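Vlm2 (PDB 6ECB) is the thioesterase domain of the valinomycin nonribosomal peptide synthetase, an alpha/beta hydrolase that probably processes the depsipeptide through an acyl-enzyme. Local coordinates at residues E88-C93 with A121-D126; V42-A47 with G114-Y119; K27-N32 with G49-Y54. All coordinates share one frame; numbering follows the deposited sequence.

Contact 1. Residues E88-C93 with A121-D126; sequences EMVQFC and ATMLLD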
ATOM      1  N   GLU A  88      -3.921 -15.914  -2.819  1.00 21.27           N
ATOM      2  CA  GLU A  88      -5.272 -15.669  -2.316  1.00 23.36           C
ATOM      3  C   GLU A  88      -5.527 -14.178  -2.113  1.00 21.57           C
ATOM      4  O   GLU A  88      -6.622 -13.675  -2.398  1.00 20.43           O
ATOM      5  CB  GLU A  88      -5.487 -16.431  -1.003  1.00 22.41           C
ATOM      6  CG  GLU A  88      -5.543 -17.950  -1.175  1.00 24.23           C
ATOM      7  CD  GLU A  88      -5.501 -18.720   0.120  1.00 33.66           C
ATOM      8  OE1 GLU A  88      -5.124 -18.168   1.161  1.00 25.23           O
ATOM      9  OE2 GLU A  88      -5.860 -19.904   0.104  1.00 36.96           O
ATOM     10  N   MET A  89      -4.532 -13.458  -1.590  1.00 18.95           N
ATOM     11  CA  MET A  89      -4.669 -12.020  -1.394  1.00 17.49           C
ATOM     12  C   MET A  89      -4.863 -11.295  -2.717  1.00 18.30           C
ATOM     13  O   MET A  89      -5.723 -10.401  -2.834  1.00 18.13           O
ATOM     14  CB  MET A  89      -3.439 -11.489  -0.652  1.00 19.14           C
ATOM     15  CG  MET A  89      -3.556 -10.027  -0.246  1.00 19.81           C
ATOM     16  SD  MET A  89      -4.976  -9.715   0.851  1.00 19.80           S
ATOM     17  CE  MET A  89      -4.808  -7.934   0.934  1.00 24.94           C
ATOM     18  N   VAL A  90      -4.097 -11.689  -3.741  1.00 20.31           N
ATOM     19  CA  VAL A  90      -4.253 -11.077  -5.058  1.00 19.27           C
ATOM     20  C   VAL A  90      -5.667 -11.294  -5.568  1.00 15.88           C
ATOM     21  O   VAL A  90      -6.294 -10.381  -6.131  1.00 20.85           O
ATOM     22  CB  VAL A  90      -3.217 -11.646  -6.039  1.00 22.37           C
ATOM     23  CG1 VAL A  90      -3.554 -11.194  -7.476  1.00 25.02           C
ATOM     24  CG2 VAL A  90      -1.812 -11.196  -5.655  1.00 21.19           C
ATOM     25  N   GLN A  91      -6.182 -12.507  -5.379  1.00 18.29           N
ATOM     26  CA  GLN A  91      -7.535 -12.830  -5.808  1.00 20.91           C
ATOM     27  C   GLN A  91      -8.555 -11.977  -5.074  1.00 19.97           C
ATOM     28  O   GLN A  91      -9.466 -11.413  -5.699  1.00 20.79           O
ATOM     29  CB  GLN A  91      -7.785 -14.323  -5.605  1.00 23.06           C
ATOM     30  CG  GLN A  91      -9.150 -14.770  -6.030  1.00 30.77           C
ATOM     31  CD  GLN A  91      -9.311 -14.726  -7.536  1.00 38.66           C
ATOM     32  OE1 GLN A  91     -10.219 -14.078  -8.064  1.00 50.88           O
ATOM     33  NE2 GLN A  91      -8.418 -15.415  -8.236  1.00 31.79           N
ATOM     34  N   PHE A  92      -8.437 -11.881  -3.739  1.00 21.16           N
ATOM     35  CA  PHE A  92      -9.353 -11.040  -2.980  1.00 20.47           C
ATOM     36  C   PHE A  92      -9.330  -9.616  -3.525  1.00 19.42           C
ATOM     37  O   PHE A  92     -10.382  -8.985  -3.711  1.00 21.21           O
ATOM     38  CB  PHE A  92      -8.981 -10.994  -1.499  1.00 19.94           C
ATOM     39  CG  PHE A  92      -9.356 -12.217  -0.698  1.00 24.11           C
ATOM     40  CD1 PHE A  92     -10.674 -12.635  -0.593  1.00 29.02           C
ATOM     41  CD2 PHE A  92      -8.386 -12.889   0.031  1.00 24.39           C
ATOM     42  CE1 PHE A  92     -11.011 -13.737   0.191  1.00 34.15           C
ATOM     43  CE2 PHE A  92      -8.706 -13.986   0.810  1.00 25.35           C
ATOM     44  CZ  PHE A  92     -10.019 -14.416   0.894  1.00 28.75           C
ATOM     45  N   CYS A  93      -8.128  -9.091  -3.766  1.00 19.95           N
ATOM     46  CA  CYS A  93      -7.986  -7.693  -4.144  1.00 18.11           C
ATOM     47  C   CYS A  93      -8.453  -7.455  -5.574  1.00 19.68           C
ATOM     48  O   CYS A  93      -9.051  -6.409  -5.874  1.00 23.29           O
ATOM     49  CB  CYS A  93      -6.537  -7.256  -3.973  1.00 19.10           C
ATOM     50  SG  CYS A  93      -6.018  -7.126  -2.259  1.00 19.17           S
ATOM     51  N   ALA A 121      -3.316  -6.218 -11.244  1.00 16.97           N
ATOM     52  CA  ALA A 121      -3.464  -5.718 -12.608  1.00 18.35           C
ATOM     53  C   ALA A 121      -3.391  -6.847 -13.628  1.00 18.61           C
ATOM     54  O   ALA A 121      -4.171  -6.864 -14.592  1.00 17.99           O
ATOM     55  CB  ALA A 121      -2.407  -4.657 -12.887  1.00 17.55           C
ATOM     56  N   THR A 122      -2.465  -7.803 -13.453  1.00 18.04           N
ATOM     57  CA  THR A 122      -2.392  -8.879 -14.434  1.00 16.65           C
ATOM     58  C   THR A 122      -3.666  -9.704 -14.407  1.00 20.73           C
ATOM     59  O   THR A 122      -4.169 -10.116 -15.463  1.00 20.95           O
ATOM     60  CB  THR A 122      -1.169  -9.798 -14.246  1.00 29.32           C
ATOM     61  OG1 THR A 122      -1.363 -10.666 -13.134  1.00 32.55           O
ATOM     62  CG2 THR A 122       0.089  -9.027 -14.057  1.00 19.79           C
ATOM     63  N   MET A 123      -4.230  -9.918 -13.214  1.00 19.58           N
ATOM     64  CA  MET A 123      -5.470 -10.679 -13.112  1.00 17.71           C
ATOM     65  C   MET A 123      -6.642  -9.940 -13.763  1.00 18.77           C
ATOM     66  O   MET A 123      -7.473 -10.567 -14.428  1.00 19.81           O
ATOM     67  CB  MET A 123      -5.786 -10.980 -11.645  1.00 21.05           C
ATOM     68  CG  MET A 123      -6.902 -11.961 -11.409  1.00 40.93           C
ATOM     69  SD  MET A 123      -6.869 -12.571  -9.690  1.00 48.02           S
ATOM     70  CE  MET A 123      -5.326 -13.448  -9.632  1.00 53.26           C
ATOM     71  N   LEU A 124      -6.734  -8.623 -13.576  1.00 19.52           N
ATOM     72  CA  LEU A 124      -7.790  -7.869 -14.243  1.00 17.76           C
ATOM     73  C   LEU A 124      -7.657  -7.983 -15.758  1.00 17.13           C
ATOM     74  O   LEU A 124      -8.645  -8.191 -16.456  1.00 18.61           O
ATOM     75  CB  LEU A 124      -7.750  -6.408 -13.798  1.00 18.00           C
ATOM     76  CG  LEU A 124      -8.143  -6.185 -12.335  1.00 16.98           C
ATOM     77  CD1 LEU A 124      -7.891  -4.734 -11.965  1.00 20.11           C
ATOM     78  CD2 LEU A 124      -9.593  -6.554 -12.060  1.00 21.56           C
ATOM     79  N   LEU A 125      -6.435  -7.845 -16.283  1.00 18.82           N
ATOM     80  CA  LEU A 125      -6.272  -7.948 -17.731  1.00 19.80           C
ATOM     81  C   LEU A 125      -6.731  -9.309 -18.239  1.00 20.02           C
ATOM     82  O   LEU A 125      -7.381  -9.415 -19.285  1.00 20.21           O
ATOM     83  CB  LEU A 125      -4.815  -7.720 -18.104  1.00 22.73           C
ATOM     84  CG  LEU A 125      -4.272  -6.321 -17.854  1.00 29.67           C
ATOM     85  CD1 LEU A 125      -2.767  -6.334 -18.072  1.00 47.65           C
ATOM     86  CD2 LEU A 125      -4.896  -5.331 -18.763  1.00 27.08           C
ATOM     87  N   ASP A 126      -6.418 -10.365 -17.490  1.00 21.80           N
ATOM     88  CA  ASP A 126      -6.825 -11.707 -17.888  1.00 22.64           C
ATOM     89  C   ASP A 126      -8.335 -11.854 -17.932  1.00 20.99           C
ATOM     90  O   ASP A 126      -8.851 -12.711 -18.657  1.00 22.81           O
ATOM     91  CB  ASP A 126      -6.251 -12.738 -16.925  1.00 26.18           C
ATOM     92  CG  ASP A 126      -4.769 -12.935 -17.083  1.00 46.54           C
ATOM     93  OD1 ASP A 126      -4.169 -12.456 -18.058  1.00 33.51           O
ATOM     94  OD2 ASP A 126      -4.198 -13.575 -16.195  1.00 38.90           O
TER
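M123 reaches across from helix 112-126 to V90 and Q91 of helix 86-97, and its thioether end makes the whole contact. The apolar part is a meeting of methyls: M123 CE lies 3.6 Å from V90 CG1. The two side chains approach at a slant. V90 CG1 stands opposite its own backbone N (chi1 170°) and points at the methionine, while V90 CG2 packs on Y119, one turn earlier in the same partner helix. M123 is nearly straight through its first two torsions and turns only at the last, chi3 -65°, which swings CE toward the valine and leaves the sulfur beside Q91. The second kind of contact is between sulfur and amide. The Q91 side chain starts away from helix 112-126, bends back at chi2 (70°) and brings its amide carbon CD to 3.9 Å from M123 SD, crossing the thioether at roughly a right angle. The nearest CA atoms, those of Q91 and M123, are still 7.9 Å apart, so side chains alone bridge the gap between the two segments. D126 OD1 forms a salt bridge with R231, and E88 OE1 takes the backbone N of S85. The chemistry implies that weak dispersion contacts, rather than hydrogen bonds, join the helices here, one methionine serving a buried apolar neighbour and an exposed polar one at once.

Contact 2. Residues V42-A47 with G114-Y119; sequences VFAPPA and GHIAFY
The carbonyl oxygen of A44, whose methyl packs on I116 and A117, takes a short hydrogen bond from the hydroxyl of Y54. That hydroxyl is also bonded to the backbone N of H110, and the ring of Y54 stacks on F43, so one tyrosine ties A44 to the end of strand 105-110.

Between the side chains the contact is apolar. A44 CB points at the helix and meets I116 CG2 at 3.7 Å. It also comes to 3.9 Å from A117 N, so the alanine methyl presses on the helix backbone as well as on side chains; A117 CB faces A44 CB at 4.2 Å. The small residues let the chains come close, with only 5.5 Å between the CA atoms of A44 and A117. I116 divides its branches between two residues. CG2, anti to the backbone N, goes to A44, while the CG1 branch runs out extended (chi2 172°) until I116 CD1 lies 3.4 Å from P45 O, a van der Waals approach of a methyl to a carbonyl oxygen. F86 and M89 of helix 86-97 also pack on I116.

Helix 112-126 starts within the GxSxG sequence that in this family forms the nucleophile elbow, with S111 the likely nucleophile. I116 touches that elbow, so the contact lies just behind the probable active site. Its chemistry implies an apolar seat: methyls fit the helix closely against the strand, and the carbonyl of A44 is satisfied from elsewhere, by the Y54 hydroxyl.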
ATOM      1  N   VAL A  42      -6.991   2.734  -7.455  1.00 16.60           N
ATOM      2  CA  VAL A  42      -7.269   1.709  -6.454  1.00 15.82           C
ATOM      3  C   VAL A  42      -5.926   1.256  -5.907  1.00 14.88           C
ATOM      4  O   VAL A  42      -5.105   0.678  -6.642  1.00 16.16           O
ATOM      5  CB  VAL A  42      -8.029   0.505  -7.029  1.00 18.72           C
ATOM      6  CG1 VAL A  42      -8.246  -0.514  -5.929  1.00 19.42           C
ATOM      7  CG2 VAL A  42      -9.364   0.938  -7.646  1.00 21.17           C
ATOM      8  N   PHE A  43      -5.718   1.491  -4.615  1.00 15.90           N
ATOM      9  CA  PHE A  43      -4.513   1.061  -3.925  1.00 13.85           C
ATOM     10  C   PHE A  43      -4.686  -0.304  -3.274  1.00 16.77           C
ATOM     11  O   PHE A  43      -5.645  -0.533  -2.545  1.00 17.97           O
ATOM     12  CB  PHE A  43      -4.132   2.070  -2.847  1.00 14.79           C
ATOM     13  CG  PHE A  43      -3.564   3.367  -3.385  1.00 16.15           C
ATOM     14  CD1 PHE A  43      -2.296   3.393  -3.926  1.00 17.76           C
ATOM     15  CD2 PHE A  43      -4.289   4.540  -3.326  1.00 21.29           C
ATOM     16  CE1 PHE A  43      -1.760   4.580  -4.408  1.00 19.75           C
ATOM     17  CE2 PHE A  43      -3.752   5.727  -3.793  1.00 21.23           C
ATOM     18  CZ  PHE A  43      -2.486   5.738  -4.313  1.00 17.41           C
ATOM     19  N   ALA A  44      -3.722  -1.165  -3.481  1.00 14.85           N
ATOM     20  CA  ALA A  44      -3.605  -2.451  -2.822  1.00 13.46           C
ATOM     21  C   ALA A  44      -2.826  -2.285  -1.525  1.00 16.43           C
ATOM     22  O   ALA A  44      -1.859  -1.515  -1.473  1.00 17.00           O
ATOM     23  CB  ALA A  44      -2.904  -3.466  -3.723  1.00 16.59           C
ATOM     24  N   PRO A  45      -3.199  -2.997  -0.466  1.00 16.15           N
ATOM     25  CA  PRO A  45      -2.594  -2.741   0.842  1.00 15.57           C
ATOM     26  C   PRO A  45      -1.235  -3.403   1.002  1.00 14.60           C
ATOM     27  O   PRO A  45      -0.993  -4.499   0.481  1.00 17.36           O
ATOM     28  CB  PRO A  45      -3.614  -3.356   1.819  1.00 18.63           C
ATOM     29  CG  PRO A  45      -4.190  -4.503   1.062  1.00 19.11           C
ATOM     30  CD  PRO A  45      -4.285  -3.998  -0.383  1.00 18.23           C
ATOM     31  N   PRO A  46      -0.349  -2.803   1.807  1.00 15.76           N
ATOM     32  CA  PRO A  46       0.911  -3.448   2.160  1.00 15.66           C
ATOM     33  C   PRO A  46       0.684  -4.505   3.236  1.00 16.67           C
ATOM     34  O   PRO A  46      -0.469  -4.801   3.575  1.00 18.21           O
ATOM     35  CB  PRO A  46       1.749  -2.290   2.691  1.00 20.12           C
ATOM     36  CG  PRO A  46       0.762  -1.494   3.402  1.00 21.32           C
ATOM     37  CD  PRO A  46      -0.502  -1.533   2.547  1.00 19.52           C
ATOM     38  N   ALA A  47       1.766  -5.024   3.799  1.00 17.06           N
ATOM     39  CA  ALA A  47       1.631  -6.072   4.816  1.00 16.55           C
ATOM     40  C   ALA A  47       0.755  -5.570   5.944  1.00 20.87           C
ATOM     41  O   ALA A  47       0.957  -4.466   6.471  1.00 19.71           O
ATOM     42  CB  ALA A  47       2.993  -6.487   5.348  1.00 21.42           C
ATOM     43  N   GLY A 114       2.686  -2.852  -3.646  1.00 16.92           N
ATOM     44  CA  GLY A 114       3.114  -2.746  -5.046  1.00 15.58           C
ATOM     45  C   GLY A 114       3.137  -4.084  -5.758  1.00 14.52           C
ATOM     46  O   GLY A 114       2.697  -4.204  -6.910  1.00 15.78           O
ATOM     47  N   HIS A 115       3.646  -5.125  -5.085  1.00 14.74           N
ATOM     48  CA  HIS A 115       3.623  -6.441  -5.703  1.00 14.53           C
ATOM     49  C   HIS A 115       2.211  -6.944  -5.874  1.00 19.34           C
ATOM     50  O   HIS A 115       1.885  -7.552  -6.893  1.00 18.10           O
ATOM     51  CB  HIS A 115       4.422  -7.429  -4.873  1.00 18.95           C
ATOM     52  CG  HIS A 115       5.818  -6.995  -4.688  1.00 20.77           C
ATOM     53  ND1 HIS A 115       6.183  -6.129  -3.692  1.00 24.48           N
ATOM     54  CD2 HIS A 115       6.929  -7.227  -5.424  1.00 24.00           C
ATOM     55  CE1 HIS A 115       7.475  -5.872  -3.796  1.00 31.37           C
ATOM     56  NE2 HIS A 115       7.945  -6.520  -4.844  1.00 26.81           N
ATOM     57  N   ILE A 116       1.365  -6.740  -4.855  1.00 16.26           N
ATOM     58  CA  ILE A 116      -0.022  -7.139  -4.989  1.00 13.74           C
ATOM     59  C   ILE A 116      -0.666  -6.404  -6.158  1.00 17.05           C
ATOM     60  O   ILE A 116      -1.392  -6.996  -6.961  1.00 18.79           O
ATOM     61  CB  ILE A 116      -0.790  -6.884  -3.677  1.00 15.16           C
ATOM     62  CG1 ILE A 116      -0.258  -7.812  -2.587  1.00 15.36           C
ATOM     63  CG2 ILE A 116      -2.279  -7.154  -3.903  1.00 16.67           C
ATOM     64  CD1 ILE A 116      -0.813  -7.492  -1.203  1.00 17.23           C
ATOM     65  N   ALA A 117      -0.401  -5.104  -6.268  1.00 16.01           N
ATOM     66  CA  ALA A 117      -0.973  -4.298  -7.345  1.00 14.28           C
ATOM     67  C   ALA A 117      -0.538  -4.800  -8.716  1.00 15.86           C
ATOM     68  O   ALA A 117      -1.346  -4.846  -9.653  1.00 16.17           O
ATOM     69  CB  ALA A 117      -0.562  -2.843  -7.152  1.00 14.91           C
ATOM     70  N   PHE A 118       0.736  -5.171  -8.860  1.00 16.72           N
ATOM     71  CA  PHE A 118       1.189  -5.721 -10.142  1.00 15.47           C
ATOM     72  C   PHE A 118       0.391  -6.965 -10.508  1.00 17.54           C
ATOM     73  O   PHE A 118      -0.151  -7.089 -11.620  1.00 16.40           O
ATOM     74  CB  PHE A 118       2.693  -6.049 -10.081  1.00 15.19           C
ATOM     75  CG  PHE A 118       3.215  -6.654 -11.370  1.00 17.40           C
ATOM     76  CD1 PHE A 118       3.106  -8.014 -11.618  1.00 20.04           C
ATOM     77  CD2 PHE A 118       3.755  -5.838 -12.361  1.00 17.23           C
ATOM     78  CE1 PHE A 118       3.550  -8.550 -12.832  1.00 21.24           C
ATOM     79  CE2 PHE A 118       4.188  -6.370 -13.565  1.00 16.74           C
ATOM     80  CZ  PHE A 118       4.080  -7.708 -13.805  1.00 17.14           C
ATOM     81  N   TYR A 119       0.276  -7.900  -9.563  1.00 16.16           N
ATOM     82  CA  TYR A 119      -0.410  -9.147  -9.854  1.00 16.07           C
ATOM     83  C   TYR A 119      -1.921  -8.938 -10.000  1.00 17.91           C
ATOM     84  O   TYR A 119      -2.557  -9.601 -10.832  1.00 18.70           O
ATOM     85  CB  TYR A 119      -0.112 -10.160  -8.762  1.00 17.98           C
ATOM     86  CG  TYR A 119       1.128 -10.989  -9.011  1.00 21.68           C
ATOM     87  CD1 TYR A 119       2.374 -10.555  -8.605  1.00 18.17           C
ATOM     88  CD2 TYR A 119       1.029 -12.240  -9.587  1.00 36.78           C
ATOM     89  CE1 TYR A 119       3.497 -11.311  -8.816  1.00 18.58           C
ATOM     90  CE2 TYR A 119       2.154 -13.016  -9.787  1.00 37.98           C
ATOM     91  CZ  TYR A 119       3.386 -12.533  -9.411  1.00 27.06           C
ATOM     92  OH  TYR A 119       4.516 -13.320  -9.607  1.00 32.94           O
TER

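Contact 3. Residues K27-N32 with G49-Y54; sequences KLVRLN and GTVLGY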
ATOM      1  N   LYS A  27     -12.639  -5.488   0.947  1.00 24.49           N
ATOM      2  CA  LYS A  27     -13.573  -4.379   1.075  1.00 26.31           C
ATOM      3  C   LYS A  27     -12.975  -3.197   0.337  1.00 24.14           C
ATOM      4  O   LYS A  27     -11.831  -2.830   0.597  1.00 23.35           O
ATOM      5  CB  LYS A  27     -13.773  -4.066   2.559  1.00 34.95           C
ATOM      6  CG  LYS A  27     -14.553  -2.838   2.914  1.00 57.71           C
ATOM      7  CD  LYS A  27     -14.692  -2.742   4.452  1.00 60.58           C
ATOM      8  CE  LYS A  27     -15.237  -1.393   4.900  1.00 69.71           C
ATOM      9  NZ  LYS A  27     -15.530  -1.344   6.366  1.00 74.03           N
ATOM     10  N   LEU A  28     -13.737  -2.594  -0.569  1.00 23.48           N
ATOM     11  CA  LEU A  28     -13.293  -1.389  -1.254  1.00 23.09           C
ATOM     12  C   LEU A  28     -13.655  -0.172  -0.402  1.00 23.90           C
ATOM     13  O   LEU A  28     -14.831   0.021  -0.074  1.00 26.50           O
ATOM     14  CB  LEU A  28     -13.970  -1.342  -2.617  1.00 29.10           C
ATOM     15  CG  LEU A  28     -13.362  -0.483  -3.698  1.00 29.55           C
ATOM     16  CD1 LEU A  28     -11.943  -0.919  -3.992  1.00 24.87           C
ATOM     17  CD2 LEU A  28     -14.230  -0.585  -4.938  1.00 38.89           C
ATOM     18  N   VAL A  29     -12.660   0.629  -0.031  1.00 20.76           N
ATOM     19  CA  VAL A  29     -12.851   1.791   0.843  1.00 21.93           C
ATOM     20  C   VAL A  29     -12.522   3.065   0.071  1.00 23.26           C
ATOM     21  O   VAL A  29     -11.440   3.180  -0.507  1.00 24.83           O
ATOM     22  CB  VAL A  29     -11.957   1.697   2.089  1.00 24.56           C
ATOM     23  CG1 VAL A  29     -12.138   2.937   2.951  1.00 39.50           C
ATOM     24  CG2 VAL A  29     -12.292   0.441   2.875  1.00 24.68           C
ATOM     25  N   ARG A  30     -13.440   4.028   0.084  1.00 23.32           N
ATOM     26  CA  ARG A  30     -13.184   5.324  -0.540  1.00 20.46           C
ATOM     27  C   ARG A  30     -12.286   6.163   0.358  1.00 24.97           C
ATOM     28  O   ARG A  30     -12.590   6.367   1.538  1.00 28.97           O
ATOM     29  CB  ARG A  30     -14.512   6.038  -0.793  1.00 26.95           C
ATOM     30  CG  ARG A  30     -14.390   7.376  -1.514  1.00 39.33           C
ATOM     31  CD  ARG A  30     -13.834   7.248  -2.949  1.00 30.84           C
ATOM     32  NE  ARG A  30     -13.784   8.555  -3.593  1.00 41.64           N
ATOM     33  CZ  ARG A  30     -14.770   9.057  -4.334  1.00 46.44           C
ATOM     34  NH1 ARG A  30     -15.867   8.337  -4.560  1.00 45.21           N
ATOM     35  NH2 ARG A  30     -14.652  10.273  -4.863  1.00 53.22           N
ATOM     36  N   LEU A  31     -11.186   6.664  -0.201  1.00 22.28           N
ATOM     37  CA  LEU A  31     -10.191   7.390   0.574  1.00 20.74           C
ATOM     38  C   LEU A  31     -10.248   8.891   0.383  1.00 29.93           C
ATOM     39  O   LEU A  31      -9.561   9.599   1.125  1.00 33.27           O
ATOM     40  CB  LEU A  31      -8.780   6.935   0.225  1.00 22.48           C
ATOM     41  CG  LEU A  31      -8.512   5.441   0.418  1.00 25.82           C
ATOM     42  CD1 LEU A  31      -7.103   5.071   0.046  1.00 26.53           C
ATOM     43  CD2 LEU A  31      -8.805   5.078   1.870  1.00 29.36           C
ATOM     44  N   ASN A  32     -11.004   9.395  -0.581  1.00 26.51           N
ATOM     45  CA  ASN A  32     -11.154  10.837  -0.750  1.00 31.01           C
ATOM     46  C   ASN A  32     -12.602  11.246  -0.983  1.00 32.34           C
ATOM     47  O   ASN A  32     -13.461  10.407  -1.251  1.00 53.47           O
ATOM     48  CB  ASN A  32     -10.245  11.295  -1.910  1.00 33.28           C
ATOM     49  CG  ASN A  32     -10.749  10.859  -3.274  1.00 32.18           C
ATOM     50  OD1 ASN A  32     -11.447   9.842  -3.424  1.00 28.78           O
ATOM     51  ND2 ASN A  32     -10.384  11.631  -4.297  1.00 30.06           N
ATOM     52  N   GLY A  49      -2.650  -5.418   5.483  1.00 18.14           N
ATOM     53  CA  GLY A  49      -3.917  -5.400   4.790  1.00 18.19           C
ATOM     54  C   GLY A  49      -4.735  -4.139   4.914  1.00 19.10           C
ATOM     55  O   GLY A  49      -5.875  -4.135   4.452  1.00 19.22           O
ATOM     56  N   THR A  50      -4.205  -3.096   5.541  1.00 18.68           N
ATOM     57  CA  THR A  50      -4.952  -1.868   5.767  1.00 19.38           C
ATOM     58  C   THR A  50      -4.679  -0.858   4.663  1.00 17.86           C
ATOM     59  O   THR A  50      -3.601  -0.856   4.063  1.00 19.37           O
ATOM     60  CB  THR A  50      -4.591  -1.257   7.123  1.00 21.43           C
ATOM     61  OG1 THR A  50      -5.410  -0.120   7.383  1.00 23.18           O
ATOM     62  CG2 THR A  50      -3.140  -0.818   7.176  1.00 22.95           C
ATOM     63  N   VAL A  51      -5.678   0.014   4.449  1.00 20.86           N
ATOM     64  CA  VAL A  51      -5.585   1.175   3.557  1.00 23.55           C
ATOM     65  C   VAL A  51      -5.087   2.421   4.282  1.00 20.05           C
ATOM     66  O   VAL A  51      -4.828   3.454   3.641  1.00 20.53           O
ATOM     67  CB  VAL A  51      -6.969   1.500   2.941  1.00 26.53           C
ATOM     68  CG1 VAL A  51      -7.615   0.284   2.332  1.00 43.99           C
ATOM     69  CG2 VAL A  51      -7.901   2.093   3.986  1.00 46.44           C
ATOM     70  N   LEU A  52      -4.933   2.366   5.596  1.00 20.93           N
ATOM     71  CA  LEU A  52      -4.768   3.610   6.334  1.00 23.60           C
ATOM     72  C   LEU A  52      -3.481   4.345   5.985  1.00 20.04           C
ATOM     73  O   LEU A  52      -3.464   5.583   6.057  1.00 21.43           O
ATOM     74  CB  LEU A  52      -4.873   3.319   7.815  1.00 29.49           C
ATOM     75  CG  LEU A  52      -3.709   2.778   8.595  1.00 43.06           C
ATOM     76  CD1 LEU A  52      -2.785   3.909   9.044  1.00 40.81           C
ATOM     77  CD2 LEU A  52      -4.332   2.070   9.807  1.00 57.33           C
ATOM     78  N   GLY A  53      -2.441   3.642   5.533  1.00 19.54           N
ATOM     79  CA  GLY A  53      -1.193   4.266   5.127  1.00 21.29           C
ATOM     80  C   GLY A  53      -1.290   5.133   3.885  1.00 20.32           C
ATOM     81  O   GLY A  53      -0.354   5.892   3.615  1.00 21.96           O
ATOM     82  N   TYR A  54      -2.392   5.035   3.138  1.00 19.48           N
ATOM     83  CA  TYR A  54      -2.610   5.850   1.944  1.00 16.22           C
ATOM     84  C   TYR A  54      -3.493   7.067   2.187  1.00 18.26           C
ATOM     85  O   TYR A  54      -3.718   7.849   1.250  1.00 19.97           O
ATOM     86  CB  TYR A  54      -3.250   5.013   0.849  1.00 17.68           C
ATOM     87  CG  TYR A  54      -2.448   3.810   0.427  1.00 16.29           C
ATOM     88  CD1 TYR A  54      -1.241   3.946  -0.250  1.00 16.35           C
ATOM     89  CD2 TYR A  54      -2.922   2.537   0.668  1.00 18.49           C
ATOM     90  CE1 TYR A  54      -0.524   2.840  -0.675  1.00 16.28           C
ATOM     91  CE2 TYR A  54      -2.198   1.414   0.253  1.00 19.31           C
ATOM     92  CZ  TYR A  54      -1.001   1.584  -0.402  1.00 17.21           C
ATOM     93  OH  TYR A  54      -0.267   0.491  -0.850  1.00 16.57           O
TER
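V51 meets L31 and V29 through CG2, the methyl that its first torsion (chi1 -50°) wedges between its own backbone N and carbonyl carbon, a crowded position. L31 CD2 sits 3.8 Å from V51 CG2, with V29 CG1 farther off at 4.4 Å. The other leucine methyl, L31 CD1, lies 3.9 Å from Y54 CB, so the forked end of L31 straddles two residues of the turn. Both stand on the same side because the chain curls there, Y54 N bonding to V51 O at 2.9 Å. Beyond CB the tyrosine leads away, carrying its hydroxyl to A44 O. T50 OG1 accepts L52 N in an ST turn around V51. Where strand 27-30 ends, R30 NE gives a nearly straight bond (170°) to N32 OD1, 2.7 Å away and in the guanidinium plane; the same oxygen also takes I67 N, so two N-H groups meet it. The arrangement belongs to the alpha/beta-hydrolase fold: the antiparallel edge strand, laid along strand 67-71, and the residue just after it pack on the loop leading from strand 40-44 to the next helix.

Contact 2 is the core of the three, with every touching residue buried and its centre about 6 Å from that of the chain; contact 1, at about 15 Å, reaches the surface, and contact 3 lies between them at about 9 Å. Contacts 1 and 2 share helix 112-126, and M89 packs on both P45 and I116, so helix 86-97 touches both sides of contact 2. Contacts 2 and 3 interleave along the chain, and P45 touches T50. Contacts 1 and 3 do not touch, their centres about 17 Å apart. All three are mainly apolar between their segments, but small methyls serve the core, a thioether the region near the surface, and branched chains the sheet's edge.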